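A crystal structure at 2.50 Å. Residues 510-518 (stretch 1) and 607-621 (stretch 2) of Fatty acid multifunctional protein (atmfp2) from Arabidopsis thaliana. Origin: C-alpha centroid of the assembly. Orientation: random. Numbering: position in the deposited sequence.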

# COMPACT_ATOMS: atom_id res chain seq x y z
N MET A 510 -17.74 -4.23 22.35
CA MET A 510 -18.99 -3.87 23.02
C MET A 510 -19.36 -4.84 24.14
O MET A 510 -19.95 -4.43 25.14
CB MET A 510 -20.13 -3.75 22.01
CG MET A 510 -20.01 -2.53 21.11
SD MET A 510 -21.56 -2.11 20.28
CE MET A 510 -21.05 -0.65 19.38
N PHE A 511 -19.01 -6.11 23.97
CA PHE A 511 -19.24 -7.09 25.03
C PHE A 511 -18.41 -6.74 26.26
O PHE A 511 -18.87 -6.88 27.39
CB PHE A 511 -18.91 -8.51 24.56
CG PHE A 511 -18.81 -9.51 25.69
CD1 PHE A 511 -17.58 -9.90 26.18
CD2 PHE A 511 -19.96 -10.04 26.26
CE1 PHE A 511 -17.49 -10.81 27.22
CE2 PHE A 511 -19.88 -10.95 27.30
CZ PHE A 511 -18.64 -11.34 27.78
N LEU A 512 -17.19 -6.29 26.02
CA LEU A 512 -16.31 -5.87 27.10
C LEU A 512 -16.89 -4.66 27.82
O LEU A 512 -16.82 -4.56 29.05
CB LEU A 512 -14.92 -5.53 26.56
CG LEU A 512 -14.09 -6.70 26.02
CD1 LEU A 512 -12.82 -6.19 25.35
CD2 LEU A 512 -13.76 -7.68 27.13
N VAL A 513 -17.47 -3.74 27.05
CA VAL A 513 -18.08 -2.54 27.61
C VAL A 513 -19.27 -2.89 28.50
O VAL A 513 -19.38 -2.38 29.62
CB VAL A 513 -18.53 -1.56 26.51
CG1 VAL A 513 -19.69 -0.71 26.98
CG2 VAL A 513 -17.36 -0.69 26.09
N GLU A 514 -20.14 -3.76 28.01
CA GLU A 514 -21.29 -4.20 28.80
C GLU A 514 -20.82 -4.91 30.07
O GLU A 514 -21.58 -5.07 31.02
CB GLU A 514 -22.21 -5.11 27.98
CG GLU A 514 -22.98 -4.38 26.89
CD GLU A 514 -24.27 -5.10 26.52
OE1 GLU A 514 -24.75 -5.92 27.33
OE2 GLU A 514 -24.80 -4.83 25.42
N CYS A 515 -19.55 -5.32 30.07
CA CYS A 515 -18.97 -6.00 31.22
C CYS A 515 -18.26 -5.02 32.16
O CYS A 515 -17.72 -5.43 33.19
CB CYS A 515 -18.02 -7.10 30.77
SG CYS A 515 -18.85 -8.55 30.08
N GLY A 516 -18.26 -3.75 31.79
CA GLY A 516 -17.70 -2.71 32.64
C GLY A 516 -16.50 -1.99 32.06
O GLY A 516 -16.14 -0.91 32.52
N ALA A 517 -15.89 -2.59 31.04
CA ALA A 517 -14.69 -2.01 30.43
C ALA A 517 -14.94 -0.61 29.89
O ALA A 517 -15.88 -0.40 29.12
CB ALA A 517 -14.16 -2.93 29.33
N ASP A 518 -14.11 0.34 30.29
CA ASP A 518 -14.21 1.71 29.80
C ASP A 518 -13.93 1.77 28.30
O ASP A 518 -12.84 1.42 27.85
CB ASP A 518 -13.23 2.62 30.55
CG ASP A 518 -13.49 4.09 30.30
OD1 ASP A 518 -13.72 4.47 29.14
OD2 ASP A 518 -13.46 4.87 31.28
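Stretch 2, residues 607-621: ARSISGVKLDPKLAN

Stretch 2 enters as the last turn of a helix and then runs as an irregular loop past the end of the stretch 1 helix, without forming a strand or a hydrogen bond to it among the modelled atoms. The backbone register gives its direction: Arg 608 lies nearest Glu 514, Asp 616 nearest Cys 515 and Ala 620 nearest Ala 517, with CA to CA distances of 6.2, 4.3 and 3.9 Å. Both chains therefore advance the same way while drawing closer, and stretch 2 spends far more residues on the journey.

Ala 607 is out of reach. Arg 608 points toward stretch 1, and its CB lies 4.0 Å from Val 513 CG1; beyond CB its side chain is not modelled. Ser 609 points away and Ile 610 is too distant to take part. At Ser 611, already loop with phi/psi of -82/20, CB lies 3.8 Å from Glu 514 OE2. The carbonyl Ser 611 O stands 3.0 Å from Glu 514 OE1, but both are acceptors, and the carboxylate finds its hydrogen bonds elsewhere in the structure.

Gly 612 makes no contact with stretch 1; its N is bonded to Ser 609 O at 2.8 Å. Val 613 passes at the margin, and Lys 614, extended at -97/173, points its CB toward stretch 1. Leu 615 turns its CB away, leaving its backbone to make the approach: Leu 615 O is 3.7 Å from Cys 515 CA. Asp 616 follows with CA 3.6 Å from Cys 515 O, and Pro 617 lays its CD 3.5 Å from Cys 515 CB. Leu 615, Asp 616 and Pro 617 thus all lie against Cys 515, through its CA, O and CB respectively.

Lys 618 points away, and Leu 619 then supplies the main apolar anchor. With chi1 at -84° and chi2 at 47°, it brings CD2 to 3.6 Å from Cys 515 SG, 3.7 Å from Leu 512 CD2 and 3.8 Å from Phe 511 CE1, meeting that ring obliquely. One methyl serves three neighbours from the last helical turn and its exit.

Ala 620 closes the contact, its CB 3.3 Å from Gly 516 O and 3.7 Å from Ala 517 N, while Leu 619 O sits 3.4 Å from Ala 517 CB. Gly 516 ends the helix in a Schellman motif with phi of 116°; a CB there would lie only 3.2 Å from Ala 620 CB, and the backbone angles alone already call for glycine. Asn 621 turns away. What the contact offers as a rule is small residues, Cys 515, Gly 516 and Ala 517, after the helix, with Leu 619 as the residue of stretch 2 most covered by stretch 1.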

# COMPACT_ATOMS: atom_id res chain seq x y z
N ALA A 607 -26.17 4.86 28.97
CA ALA A 607 -26.61 4.17 27.77
C ALA A 607 -26.23 2.69 27.80
O ALA A 607 -27.05 1.82 27.49
CB ALA A 607 -26.04 4.84 26.53
N ARG A 608 -24.99 2.41 28.18
CA ARG A 608 -24.51 1.03 28.27
C ARG A 608 -25.26 0.26 29.36
O ARG A 608 -25.62 -0.91 29.18
CB ARG A 608 -23.01 0.99 28.53
N SER A 609 -25.50 0.92 30.49
CA SER A 609 -26.22 0.31 31.60
C SER A 609 -27.59 -0.20 31.16
O SER A 609 -27.99 -1.30 31.52
CB SER A 609 -26.36 1.30 32.75
N ILE A 610 -28.30 0.61 30.38
CA ILE A 610 -29.63 0.26 29.91
C ILE A 610 -29.62 -1.03 29.10
O ILE A 610 -30.58 -1.81 29.13
CB ILE A 610 -30.26 1.39 29.06
N SER A 611 -28.53 -1.25 28.37
CA SER A 611 -28.38 -2.47 27.58
C SER A 611 -27.89 -3.62 28.45
O SER A 611 -27.36 -4.61 27.96
CB SER A 611 -27.39 -2.23 26.43
N GLY A 612 -28.08 -3.48 29.76
CA GLY A 612 -27.64 -4.48 30.71
C GLY A 612 -28.37 -5.80 30.58
O GLY A 612 -29.42 -6.01 31.20
N VAL A 613 -27.82 -6.70 29.77
CA VAL A 613 -28.34 -8.05 29.64
C VAL A 613 -27.37 -9.03 30.30
O VAL A 613 -27.78 -10.04 30.87
CB VAL A 613 -28.55 -8.45 28.17
N LYS A 614 -26.08 -8.71 30.22
CA LYS A 614 -25.04 -9.50 30.86
C LYS A 614 -24.66 -8.88 32.20
O LYS A 614 -25.13 -7.79 32.53
CB LYS A 614 -23.80 -9.57 29.95
N LEU A 615 -23.81 -9.57 32.96
CA LEU A 615 -23.36 -9.05 34.25
C LEU A 615 -22.08 -8.22 34.10
O LEU A 615 -21.74 -7.80 32.99
CB LEU A 615 -23.15 -10.19 35.25
N ASP A 616 -21.38 -7.99 35.20
CA ASP A 616 -20.18 -7.16 35.17
C ASP A 616 -18.99 -7.81 35.89
O ASP A 616 -18.84 -7.67 37.10
CB ASP A 616 -20.46 -5.78 35.77
N PRO A 617 -18.15 -8.53 35.13
CA PRO A 617 -16.95 -9.19 35.67
C PRO A 617 -15.80 -8.21 35.88
O PRO A 617 -16.02 -7.00 35.99
CB PRO A 617 -16.57 -10.19 34.58
CG PRO A 617 -17.74 -10.24 33.63
CD PRO A 617 -18.37 -8.89 33.72
N LYS A 618 -14.58 -8.73 35.95
CA LYS A 618 -13.39 -7.90 36.08
C LYS A 618 -12.77 -7.63 34.71
O LYS A 618 -11.55 -7.52 34.57
CB LYS A 618 -12.36 -8.57 36.99
N LEU A 619 -13.63 -7.54 33.69
CA LEU A 619 -13.19 -7.17 32.36
C LEU A 619 -12.94 -5.67 32.32
O LEU A 619 -12.43 -5.13 31.34
CB LEU A 619 -14.22 -7.58 31.31
CG LEU A 619 -14.15 -9.03 30.82
CD1 LEU A 619 -14.02 -9.99 31.99
CD2 LEU A 619 -15.36 -9.38 29.96
N ALA A 620 -13.33 -5.00 33.40
CA ALA A 620 -13.02 -3.59 33.59
C ALA A 620 -11.74 -3.49 34.40
O ALA A 620 -11.63 -4.07 35.48
CB ALA A 620 -14.17 -2.89 34.31
N ASN A 621 -10.77 -2.75 33.88
CA ASN A 621 -9.46 -2.66 34.51
C ASN A 621 -8.47 -3.58 33.81
O ASN A 621 -7.39 -3.86 34.33